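Local coordinates for periplasmic binding protein (PDB 5GJ3) that binds heme in the bacterial periplasm, here two heme molecules at once, and probably hands it on to a membrane transporter for uptake, at residues A[14-19]-A[33-38]; A[20-25]-A[103-108]; A[92-95]-A[99-102]; A[169-174]-A[252-257]. All blocks are in the same frame, centred on the assembly; numbering follows the deposited sequence.

Interaction 1 of 4, residues A[14-19]-A[33-38]; sequences DITEII and SSATYP. With ZN (zinc ion), chain D.
Thr16 and Glu17, in the middle turn of helix 13-21, face a non-helical strip in which Ala35 centres an inverse gamma turn and a cis peptide bond joins Tyr37 to Pro38. The backbones come close, with CA of Glu17 5.6 Å from CA of Tyr37 and, as a CH...O contact, 3.6 Å from its carbonyl O. No hydrogen bond links the segments. CB of Ala35 points at the threonine and lies 3.9 Å from Thr16 OG1, a hydroxyl bonded in turn to Ser10. The Glu17 chain is extended, CG anti to the backbone N (chi1 167°), which carries CD to within 3.7 Å of Tyr37 CD2; the carboxylate and ring planes are inclined by 39°. Arg249 serves both residues, by a salt bridge to Glu17 OE2 and by cation-pi contact with the tyrosine. With an alanine in place of Glu17, Arg249 would probably lose its carboxylate mate and a gap would open beside Tyr37 CD2. One turn earlier, Asp14 OD2 binds a zinc ion at 2.1 Å, and Ser34, on the loop, belongs to a heme pocket. Helix 240-244 covers this junction through Leu241, while Ile15 and Ile19 pack on strand 8-10 and Ile18 on helix 100-111.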
loop_
_atom_site.group_PDB
_atom_site.type_symbol
_atom_site.label_atom_id
_atom_site.label_comp_id
_atom_site.label_asym_id
_atom_site.label_seq_id
_atom_site.Cartn_x
_atom_site.Cartn_y
_atom_site.Cartn_z
ATOM N N ASP A 14 3.923 -6.161 -2.365
ATOM C CA ASP A 14 3.352 -6.641 -1.108
ATOM C C ASP A 14 3.500 -8.176 -0.841
ATOM O O ASP A 14 3.743 -8.634 0.311
ATOM C CB ASP A 14 1.878 -6.191 -0.977
ATOM C CG ASP A 14 0.975 -6.648 -2.142
ATOM O OD1 ASP A 14 1.471 -6.965 -3.259
ATOM O OD2 ASP A 14 -0.273 -6.671 -1.945
ATOM N N ILE A 15 3.418 -8.970 -1.916
ATOM C CA ILE A 15 3.733 -10.413 -1.850
ATOM C C ILE A 15 5.211 -10.642 -1.485
ATOM O O ILE A 15 5.531 -11.438 -0.590
ATOM C CB ILE A 15 3.398 -11.062 -3.197
ATOM C CG1 ILE A 15 1.901 -10.835 -3.479
ATOM C CG2 ILE A 15 3.763 -12.546 -3.147
ATOM C CD1 ILE A 15 0.959 -11.429 -2.430
ATOM N N THR A 16 6.100 -9.901 -2.132
ATOM C CA THR A 16 7.536 -9.974 -1.803
ATOM C C THR A 16 7.786 -9.684 -0.310
ATOM O O THR A 16 8.447 -10.449 0.380
ATOM C CB THR A 16 8.317 -8.989 -2.667
ATOM O OG1 THR A 16 8.140 -9.312 -4.049
ATOM C CG2 THR A 16 9.831 -8.938 -2.291
ATOM N N GLU A 17 7.194 -8.606 0.195
ATOM C CA GLU A 17 7.342 -8.219 1.595
ATOM C C GLU A 17 6.879 -9.347 2.495
ATOM O O GLU A 17 7.489 -9.639 3.528
ATOM C CB GLU A 17 6.533 -6.955 1.885
ATOM C CG GLU A 17 6.390 -6.668 3.369
ATOM C CD GLU A 17 5.925 -5.230 3.677
ATOM O OE1 GLU A 17 5.817 -4.360 2.771
ATOM O OE2 GLU A 17 5.702 -4.963 4.857
ATOM N N ILE A 18 5.800 -10.012 2.092
ATOM C CA ILE A 18 5.234 -11.056 2.906
ATOM C C ILE A 18 6.215 -12.293 2.869
ATOM O O ILE A 18 6.370 -12.959 3.873
ATOM C CB ILE A 18 3.839 -11.498 2.373
ATOM C CG1 ILE A 18 2.756 -10.462 2.746
ATOM C CG2 ILE A 18 3.491 -12.879 2.943
ATOM C CD1 ILE A 18 1.457 -10.688 1.979
ATOM N N ILE A 19 6.838 -12.597 1.729
ATOM C CA ILE A 19 7.754 -13.764 1.660
ATOM C C ILE A 19 8.906 -13.514 2.655
ATOM O O ILE A 19 9.299 -14.436 3.404
ATOM C CB ILE A 19 8.309 -13.979 0.229
ATOM C CG1 ILE A 19 7.171 -14.416 -0.736
ATOM C CG2 ILE A 19 9.444 -15.019 0.188
ATOM C CD1 ILE A 19 7.514 -14.133 -2.204
ATOM N N SER A 33 9.435 -3.906 -9.815
ATOM C CA SER A 33 9.754 -2.476 -9.450
ATOM C C SER A 33 9.149 -1.960 -8.170
ATOM O O SER A 33 9.726 -1.093 -7.521
ATOM C CB SER A 33 9.218 -1.527 -10.536
ATOM O OG SER A 33 9.915 -1.737 -11.714
ATOM N N SER A 34 7.953 -2.424 -7.818
ATOM C CA SER A 34 7.299 -1.913 -6.601
ATOM C C SER A 34 7.798 -2.622 -5.332
ATOM O O SER A 34 7.313 -2.349 -4.232
ATOM C CB SER A 34 5.763 -2.039 -6.702
ATOM O OG SER A 34 5.394 -3.413 -6.549
ATOM N N ALA A 35 8.715 -3.576 -5.461
ATOM C CA ALA A 35 9.133 -4.341 -4.299
ATOM C C ALA A 35 10.260 -3.603 -3.588
ATOM O O ALA A 35 11.434 -3.893 -3.822
ATOM C CB ALA A 35 9.582 -5.785 -4.679
ATOM N N THR A 36 9.897 -2.686 -2.693
ATOM C CA THR A 36 10.879 -1.794 -2.010
ATOM C C THR A 36 11.068 -2.188 -0.515
ATOM O O THR A 36 11.690 -1.430 0.220
ATOM C CB THR A 36 10.373 -0.341 -2.046
ATOM O OG1 THR A 36 9.015 -0.363 -1.618
ATOM C CG2 THR A 36 10.427 0.281 -3.424
ATOM N N TYR A 37 10.538 -3.342 -0.062
ATOM C CA TYR A 37 10.719 -3.811 1.330
ATOM C C TYR A 37 10.967 -5.329 1.493
ATOM O O TYR A 37 10.145 -6.110 1.011
ATOM C CB TYR A 37 9.502 -3.453 2.182
ATOM C CG TYR A 37 9.782 -3.544 3.675
ATOM C CD1 TYR A 37 10.315 -2.452 4.369
ATOM C CD2 TYR A 37 9.571 -4.738 4.381
ATOM C CE1 TYR A 37 10.593 -2.555 5.722
ATOM C CE2 TYR A 37 9.857 -4.847 5.749
ATOM C CZ TYR A 37 10.359 -3.723 6.405
ATOM O OH TYR A 37 10.607 -3.753 7.763
ATOM N N PRO A 38 12.035 -5.749 2.246
ATOM C CA PRO A 38 13.069 -4.893 2.956
ATOM C C PRO A 38 14.017 -4.272 1.919
ATOM O O PRO A 38 14.549 -5.013 1.066
ATOM C CB PRO A 38 13.828 -5.899 3.860
ATOM C CG PRO A 38 13.247 -7.263 3.608
ATOM C CD PRO A 38 12.294 -7.199 2.432
HETATM ZN ZN ZN D . -1.236 -6.607 -3.841
HETATM O O HOH W 1 -0.462 -5.737 -5.405
#

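Interaction 2 of 4, residues A[20-25]-A[103-108]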
loop_
_atom_site.group_PDB
_atom_site.type_symbol
_atom_site.label_atom_id
_atom_site.label_comp_id
_atom_site.label_asym_id
_atom_site.label_seq_id
_atom_site.Cartn_x
_atom_site.Cartn_y
_atom_site.Cartn_z
ATOM N N PHE A 20 9.455 -12.286 2.616
ATOM C CA PHE A 20 10.558 -11.915 3.530
ATOM C C PHE A 20 10.089 -11.945 4.995
ATOM O O PHE A 20 10.787 -12.465 5.839
ATOM C CB PHE A 20 11.178 -10.543 3.147
ATOM C CG PHE A 20 12.205 -10.630 2.022
ATOM C CD1 PHE A 20 13.552 -10.851 2.307
ATOM C CD2 PHE A 20 11.824 -10.465 0.702
ATOM C CE1 PHE A 20 14.481 -10.949 1.295
ATOM C CE2 PHE A 20 12.749 -10.547 -0.323
ATOM C CZ PHE A 20 14.087 -10.805 -0.028
ATOM N N ALA A 21 8.865 -11.496 5.287
ATOM C CA ALA A 21 8.344 -11.527 6.664
ATOM C C ALA A 21 8.124 -12.920 7.191
ATOM O O ALA A 21 8.138 -13.164 8.441
ATOM C CB ALA A 21 7.053 -10.709 6.774
ATOM N N LEU A 22 7.909 -13.870 6.278
ATOM C CA LEU A 22 7.728 -15.261 6.699
ATOM C C LEU A 22 9.077 -15.983 6.904
ATOM O O LEU A 22 9.118 -17.153 7.321
ATOM C CB LEU A 22 6.858 -16.036 5.663
ATOM C CG LEU A 22 5.367 -15.731 5.634
ATOM C CD1 LEU A 22 4.674 -16.251 4.354
ATOM C CD2 LEU A 22 4.653 -16.264 6.886
ATOM N N GLY A 23 10.173 -15.324 6.571
ATOM C CA GLY A 23 11.478 -15.936 6.731
ATOM C C GLY A 23 12.080 -16.607 5.493
ATOM O O GLY A 23 13.112 -17.285 5.621
ATOM N N MET A 24 11.503 -16.384 4.297
ATOM C CA MET A 24 11.831 -17.184 3.103
ATOM C C MET A 24 12.469 -16.325 2.036
ATOM O O MET A 24 12.534 -16.693 0.840
ATOM C CB MET A 24 10.568 -17.826 2.549
ATOM C CG MET A 24 9.843 -18.710 3.550
ATOM S SD MET A 24 10.752 -20.227 3.900
ATOM C CE MET A 24 10.574 -21.163 2.376
ATOM N N GLY A 25 12.933 -15.149 2.464
ATOM C CA GLY A 25 13.501 -14.208 1.536
ATOM C C GLY A 25 14.716 -14.757 0.813
ATOM O O GLY A 25 14.949 -14.419 -0.362
ATOM N N GLN A 103 -5.397 -12.791 4.439
ATOM C CA GLN A 103 -5.614 -13.636 3.275
ATOM C C GLN A 103 -4.327 -13.805 2.443
ATOM O O GLN A 103 -3.990 -14.908 2.041
ATOM C CB GLN A 103 -6.717 -12.994 2.451
ATOM C CG GLN A 103 -7.432 -13.870 1.474
ATOM C CD GLN A 103 -8.512 -13.026 0.819
ATOM O OE1 GLN A 103 -8.482 -12.779 -0.387
ATOM N NE2 GLN A 103 -9.407 -12.471 1.649
ATOM N N LYS A 104 -3.596 -12.717 2.198
ATOM C CA LYS A 104 -2.372 -12.814 1.392
ATOM C C LYS A 104 -1.276 -13.588 2.126
ATOM O O LYS A 104 -0.472 -14.358 1.500
ATOM C CB LYS A 104 -1.876 -11.418 0.975
ATOM C CG LYS A 104 -2.796 -10.767 -0.080
ATOM C CD LYS A 104 -2.270 -9.383 -0.522
ATOM C CE LYS A 104 -2.362 -8.318 0.523
ATOM N NZ LYS A 104 -1.998 -6.919 0.021
ATOM N N ILE A 105 -1.242 -13.388 3.447
ATOM C CA ILE A 105 -0.252 -14.109 4.274
ATOM C C ILE A 105 -0.489 -15.614 4.216
ATOM O O ILE A 105 0.466 -16.368 3.965
ATOM C CB ILE A 105 -0.206 -13.591 5.733
ATOM C CG1 ILE A 105 0.444 -12.193 5.772
ATOM C CG2 ILE A 105 0.561 -14.563 6.649
ATOM C CD1 ILE A 105 0.046 -11.434 7.020
ATOM N N ARG A 106 -1.751 -16.044 4.405
ATOM C CA ARG A 106 -2.084 -17.486 4.296
ATOM C C ARG A 106 -1.807 -18.073 2.915
ATOM O O ARG A 106 -1.344 -19.237 2.790
ATOM C CB ARG A 106 -3.543 -17.761 4.723
ATOM C CG ARG A 106 -3.786 -17.396 6.193
ATOM C CD ARG A 106 -5.229 -17.686 6.645
ATOM N NE ARG A 106 -5.208 -17.840 8.091
ATOM C CZ ARG A 106 -5.785 -17.014 8.975
ATOM N NH1 ARG A 106 -6.513 -15.971 8.576
ATOM N NH2 ARG A 106 -5.676 -17.264 10.285
ATOM N N PHE A 107 -2.070 -17.272 1.871
ATOM C CA PHE A 107 -1.823 -17.695 0.488
ATOM C C PHE A 107 -0.318 -17.974 0.248
ATOM O O PHE A 107 0.057 -19.043 -0.273
ATOM C CB PHE A 107 -2.364 -16.641 -0.480
ATOM C CG PHE A 107 -1.698 -16.630 -1.839
ATOM C CD1 PHE A 107 -2.049 -17.581 -2.808
ATOM C CD2 PHE A 107 -0.803 -15.602 -2.179
ATOM C CE1 PHE A 107 -1.484 -17.534 -4.115
ATOM C CE2 PHE A 107 -0.254 -15.522 -3.458
ATOM C CZ PHE A 107 -0.590 -16.507 -4.462
ATOM N N VAL A 108 0.525 -17.049 0.666
ATOM C CA VAL A 108 1.974 -17.215 0.471
ATOM C C VAL A 108 2.463 -18.387 1.333
ATOM O O VAL A 108 3.279 -19.242 0.864
ATOM C CB VAL A 108 2.764 -15.937 0.791
ATOM C CG1 VAL A 108 4.292 -16.203 0.726
ATOM C CG2 VAL A 108 2.413 -14.797 -0.191
#
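Leu22 reaches across to Val108 and Ile105 with its two methyl branches divided between them. Leu22 CD1 meets Val108 CG1 at 3.6 Å, the two side chains slanting past each other, while Leu22 CD2 approaches Ile105 CG2 more loosely at 4.4 Å. The leucine carries CG anti to its carbonyl carbon (chi1 -74°), with CD1 anti to CA (chi2 165°), a shape that carries CD1 to the neighbouring helix. Val108 answers with CG1, the methyl anti to its own backbone N (chi1 174°). Leu22 CD1 also lies 4.2 Å from the carbonyl O of Ile105. The side chains that meet are all apolar and buried, no hydrogen bond crosses, and Leu121 of helix 115-136 touches both Leu22 and Ile105 to extend the same oily patch. Val108 also touches Ile68 of strand 66-70 and Ile18 and Ile19 of helix 13-21. Just beyond Leu22 the chain turns at Gly23, whose positive phi would press a CB against the preceding carbonyl; Gly23 N bonds to Phe20 O at 3.0 Å, and Met24 N probably bonds to Ile19 O. Leu22 sits in this Schellman motif closing helix 13-21, packed on helix 100-111 beside the parallel sheet of a Rossmann-like lobe, as expected of a periplasmic binding protein.

Interaction 3 of 4, residues A[92-95]-A[99-102]. With ZN (zinc ion), chain D.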
loop_
_atom_site.group_PDB
_atom_site.type_symbol
_atom_site.label_atom_id
_atom_site.label_comp_id
_atom_site.label_asym_id
_atom_site.label_seq_id
_atom_site.Cartn_x
_atom_site.Cartn_y
_atom_site.Cartn_z
ATOM N N THR A 92 -3.303 -14.670 -6.005
ATOM C CA THR A 92 -4.354 -14.476 -5.021
ATOM C C THR A 92 -5.144 -13.153 -5.182
ATOM O O THR A 92 -4.697 -12.210 -5.843
ATOM C CB THR A 92 -3.737 -14.532 -3.601
ATOM O OG1 THR A 92 -4.786 -14.738 -2.647
ATOM C CG2 THR A 92 -2.959 -13.231 -3.286
ATOM N N ALA A 93 -6.322 -13.072 -4.576
ATOM C CA ALA A 93 -7.097 -11.806 -4.566
ATOM C C ALA A 93 -6.377 -10.769 -3.732
ATOM O O ALA A 93 -5.614 -11.106 -2.805
ATOM C CB ALA A 93 -8.511 -12.032 -4.011
ATOM N N ASP A 94 -6.635 -9.502 -4.014
ATOM C CA ASP A 94 -6.129 -8.426 -3.133
ATOM C C ASP A 94 -7.176 -7.321 -3.003
ATOM O O ASP A 94 -6.948 -6.239 -3.535
ATOM C CB ASP A 94 -4.832 -7.842 -3.725
ATOM C CG ASP A 94 -4.102 -6.875 -2.763
ATOM O OD1 ASP A 94 -4.442 -6.770 -1.535
ATOM O OD2 ASP A 94 -3.165 -6.224 -3.271
ATOM N N PRO A 95 -8.327 -7.602 -2.350
ATOM C CA PRO A 95 -9.428 -6.652 -2.164
ATOM C C PRO A 95 -8.996 -5.430 -1.290
ATOM O O PRO A 95 -8.054 -5.538 -0.494
ATOM C CB PRO A 95 -10.480 -7.501 -1.433
ATOM C CG PRO A 95 -9.644 -8.487 -0.633
ATOM C CD PRO A 95 -8.613 -8.877 -1.670
ATOM N N ASP A 99 -9.231 -7.352 5.826
ATOM C CA ASP A 99 -8.982 -8.803 5.722
ATOM C C ASP A 99 -7.898 -9.237 4.693
ATOM O O ASP A 99 -7.439 -10.389 4.725
ATOM C CB ASP A 99 -10.290 -9.501 5.338
ATOM C CG ASP A 99 -11.267 -9.543 6.481
ATOM O OD1 ASP A 99 -10.826 -9.431 7.644
ATOM O OD2 ASP A 99 -12.480 -9.689 6.216
ATOM N N ALA A 100 -7.545 -8.361 3.751
ATOM C CA ALA A 100 -6.509 -8.696 2.752
ATOM C C ALA A 100 -5.127 -9.122 3.348
ATOM O O ALA A 100 -4.547 -10.099 2.858
ATOM C CB ALA A 100 -6.341 -7.566 1.723
ATOM N N PRO A 101 -4.605 -8.417 4.388
ATOM C CA PRO A 101 -3.287 -8.830 4.944
ATOM C C PRO A 101 -3.284 -10.338 5.317
ATOM O O PRO A 101 -2.450 -11.107 4.831
ATOM C CB PRO A 101 -3.127 -7.930 6.198
ATOM C CG PRO A 101 -3.869 -6.685 5.794
ATOM C CD PRO A 101 -5.133 -7.232 5.107
ATOM N N GLN A 102 -4.246 -10.746 6.123
ATOM C CA GLN A 102 -4.361 -12.155 6.569
ATOM C C GLN A 102 -4.541 -13.157 5.380
ATOM O O GLN A 102 -3.949 -14.242 5.330
ATOM C CB GLN A 102 -5.496 -12.216 7.606
ATOM C CG GLN A 102 -6.257 -13.514 7.767
ATOM C CD GLN A 102 -7.287 -13.841 6.672
ATOM O OE1 GLN A 102 -7.266 -14.952 6.126
ATOM N NE2 GLN A 102 -8.199 -12.895 6.364
HETATM ZN ZN ZN D . -1.236 -6.607 -3.841
HETATM O O HOH W 1 -0.462 -5.737 -5.405
#
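The methyl of Ala100 is met by both Asp94 and Pro95, so that one small apolar group forms the whole contact right beside a carboxylate that binds zinc. The setting is a beta-to-alpha connection of a Rossmann-like lobe: strand 89-92, at the edge of the parallel sheet, gives way to a short loop that leads into helix 100-111. Thr92 still holds to the sheet, through backbone hydrogen bonding with Gly69, before the chain leaves it. CB of Ala100 points at the loop and lies 3.5 Å from the carbonyl O of Pro95 and 4.2 Å from CG of the same proline ring. Ala100 CB also meets Asp94 OD1 at 3.9 Å. No hydrogen bond crosses between the segments; the meeting is one of van der Waals packing. One turn along the helix from Ala100, Lys104 forms a salt bridge with Asp94 OD1, so alanine and lysine both approach the same carboxylate oxygen from helix 100-111. Asp94 N also donates to Glu71 OE1. Pro101, next to the alanine, points away from the loop and packs on Val125 of helix 115-136. With CG of Asp94 anti to the backbone N (chi1 -170°), the carboxylate extends toward the metal; OD1 takes Lys104 and OD2 the zinc. Asp14, Asp70 and a water complete the metal site with it. Only one oxygen of Asp94 is a ligand: OD2 lies 2.0 Å from the zinc, whereas OD1 stands 4.0 Å from the metal.

Interaction 4 of 4, residues A[169-174]-A[252-257]; sequences IAAAGG and QALTDL. With ZN (zinc ion), chain G.
Helix 250-267, the last helix of the chain, receives the end of helix 164-171 through Ala171 and Ala172, which pack against Leu254 and Leu257. Ala172 CB points at the helix and meets Leu257 CB at 3.6 Å, and the backbones are close too: CA of Ala172 is 5.6 Å from CA of Leu254. Leu254 holds CG anti to its carbonyl carbon (chi1 -81°) and extends beyond it, placing its CD2 alongside both alanines, 4.0 Å from Ala171 CB and 3.9 Å from Ala172 N. Helix 164-171 ends here in a Schellman motif. Gly174 N bonds back to Ile169 O and Gly173 N to Ala170 O, with Gly173 at a positive phi where a CB would run into the carbonyl O of Ala172. Met168 touches both leucines, and Ile129 and Ala132 of helix 115-136 cover Leu254 further. Ala172 O is bonded to Thr258 OG1. Next to Leu257, Asp256 OD1 binds another zinc ion at 2.0 Å. Two waters on that metal bond back to the helix, one donating to Gln252 O and the other, at 2.8 Å, to Asp256 OD2.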
loop_
_atom_site.group_PDB
_atom_site.type_symbol
_atom_site.label_atom_id
_atom_site.label_comp_id
_atom_site.label_asym_id
_atom_site.label_seq_id
_atom_site.Cartn_x
_atom_site.Cartn_y
_atom_site.Cartn_z
ATOM N N ILE A 169 -7.933 5.160 6.117
ATOM C CA ILE A 169 -8.406 6.390 6.773
ATOM C C ILE A 169 -9.524 6.062 7.765
ATOM O O ILE A 169 -9.471 6.493 8.903
ATOM C CB ILE A 169 -8.867 7.443 5.752
ATOM C CG1 ILE A 169 -7.612 7.989 5.013
ATOM C CG2 ILE A 169 -9.538 8.633 6.497
ATOM C CD1 ILE A 169 -7.948 8.816 3.789
ATOM N N ALA A 170 -10.519 5.285 7.319
ATOM C CA ALA A 170 -11.706 4.984 8.166
ATOM C C ALA A 170 -11.328 4.169 9.381
ATOM O O ALA A 170 -11.691 4.517 10.492
ATOM C CB ALA A 170 -12.808 4.279 7.379
ATOM N N ALA A 171 -10.539 3.117 9.191
ATOM C CA ALA A 171 -10.154 2.298 10.359
ATOM C C ALA A 171 -9.282 3.054 11.331
ATOM O O ALA A 171 -9.243 2.704 12.490
ATOM C CB ALA A 171 -9.478 1.001 9.924
ATOM N N ALA A 172 -8.544 4.065 10.880
ATOM C CA ALA A 172 -7.734 4.878 11.821
ATOM C C ALA A 172 -8.555 5.997 12.494
ATOM O O ALA A 172 -8.023 6.796 13.288
ATOM C CB ALA A 172 -6.501 5.467 11.105
ATOM N N GLY A 173 -9.845 6.063 12.194
ATOM C CA GLY A 173 -10.756 6.990 12.899
ATOM C C GLY A 173 -10.858 8.375 12.265
ATOM O O GLY A 173 -11.204 9.342 12.953
ATOM N N GLY A 174 -10.565 8.470 10.962
ATOM C CA GLY A 174 -10.662 9.720 10.194
ATOM C C GLY A 174 -11.807 9.642 9.202
ATOM O O GLY A 174 -12.374 8.579 8.966
ATOM N N GLN A 252 0.913 -1.412 11.798
ATOM C CA GLN A 252 1.857 -0.352 12.154
ATOM C C GLN A 252 1.446 0.937 11.434
ATOM O O GLN A 252 1.515 2.000 11.993
ATOM C CB GLN A 252 3.284 -0.770 11.768
ATOM C CG GLN A 252 3.787 -1.969 12.583
ATOM C CD GLN A 252 4.950 -2.670 11.894
ATOM O OE1 GLN A 252 5.730 -2.036 11.179
ATOM N NE2 GLN A 252 5.032 -3.976 12.043
ATOM N N ALA A 253 1.028 0.837 10.177
ATOM C CA ALA A 253 0.647 2.057 9.428
ATOM C C ALA A 253 -0.640 2.673 9.992
ATOM O O ALA A 253 -0.733 3.897 10.118
ATOM C CB ALA A 253 0.529 1.781 7.914
ATOM N N LEU A 254 -1.611 1.827 10.366
ATOM C CA LEU A 254 -2.834 2.285 11.034
ATOM C C LEU A 254 -2.565 3.021 12.324
ATOM O O LEU A 254 -3.232 4.017 12.605
ATOM C CB LEU A 254 -3.806 1.145 11.339
ATOM C CG LEU A 254 -4.663 0.696 10.194
ATOM C CD1 LEU A 254 -5.513 -0.504 10.681
ATOM C CD2 LEU A 254 -5.536 1.848 9.653
ATOM N N THR A 255 -1.566 2.560 13.082
ATOM C CA THR A 255 -1.218 3.154 14.380
ATOM C C THR A 255 -0.644 4.560 14.089
ATOM O O THR A 255 -0.987 5.519 14.766
ATOM C CB THR A 255 -0.145 2.280 15.143
ATOM O OG1 THR A 255 -0.701 0.998 15.503
ATOM C CG2 THR A 255 0.419 2.962 16.366
ATOM N N ASP A 256 0.240 4.666 13.093
ATOM C CA ASP A 256 0.804 5.998 12.786
ATOM C C ASP A 256 -0.334 6.943 12.362
ATOM O O ASP A 256 -0.339 8.102 12.805
ATOM C CB ASP A 256 1.868 5.943 11.679
ATOM C CG ASP A 256 3.110 5.178 12.098
ATOM O OD1 ASP A 256 3.304 4.932 13.316
ATOM O OD2 ASP A 256 3.906 4.789 11.204
ATOM N N LEU A 257 -1.236 6.481 11.477
ATOM C CA LEU A 257 -2.333 7.345 11.059
ATOM C C LEU A 257 -3.185 7.754 12.252
ATOM O O LEU A 257 -3.505 8.946 12.399
ATOM C CB LEU A 257 -3.243 6.690 10.010
ATOM C CG LEU A 257 -2.585 6.412 8.684
ATOM C CD1 LEU A 257 -3.595 5.561 7.903
ATOM C CD2 LEU A 257 -2.324 7.784 8.045
HETATM ZN ZN ZN G . 4.834 3.853 14.120
HETATM O O HOH W 2 3.634 2.238 13.862
HETATM O O HOH W 3 6.234 4.328 12.616
#

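Overall arrangement
Interactions 1, 2 and 3 cluster in one lobe, their centres 10 to 15 Å apart, around the parallel sheet. Interactions 1 and 2 share helix 13-21, while 2 and 3 share helix 100-111. Along the chain, interactions 1 and 2 alternate their segments, and interaction 3 is nested in the loop that 2 closes. Lys104, in interaction 2, reaches Asp14 of interaction 1 (NZ to OD2, 2.6 Å) and Asp94 of interaction 3, tying the zinc site together. Interaction 4 comes last in sequence and touches none of the others, its centre 18 to 23 Å away, beside the other end of helix 115-136. The heme-pocket residues come from both halves of the chain, consistent with binding between two lobes.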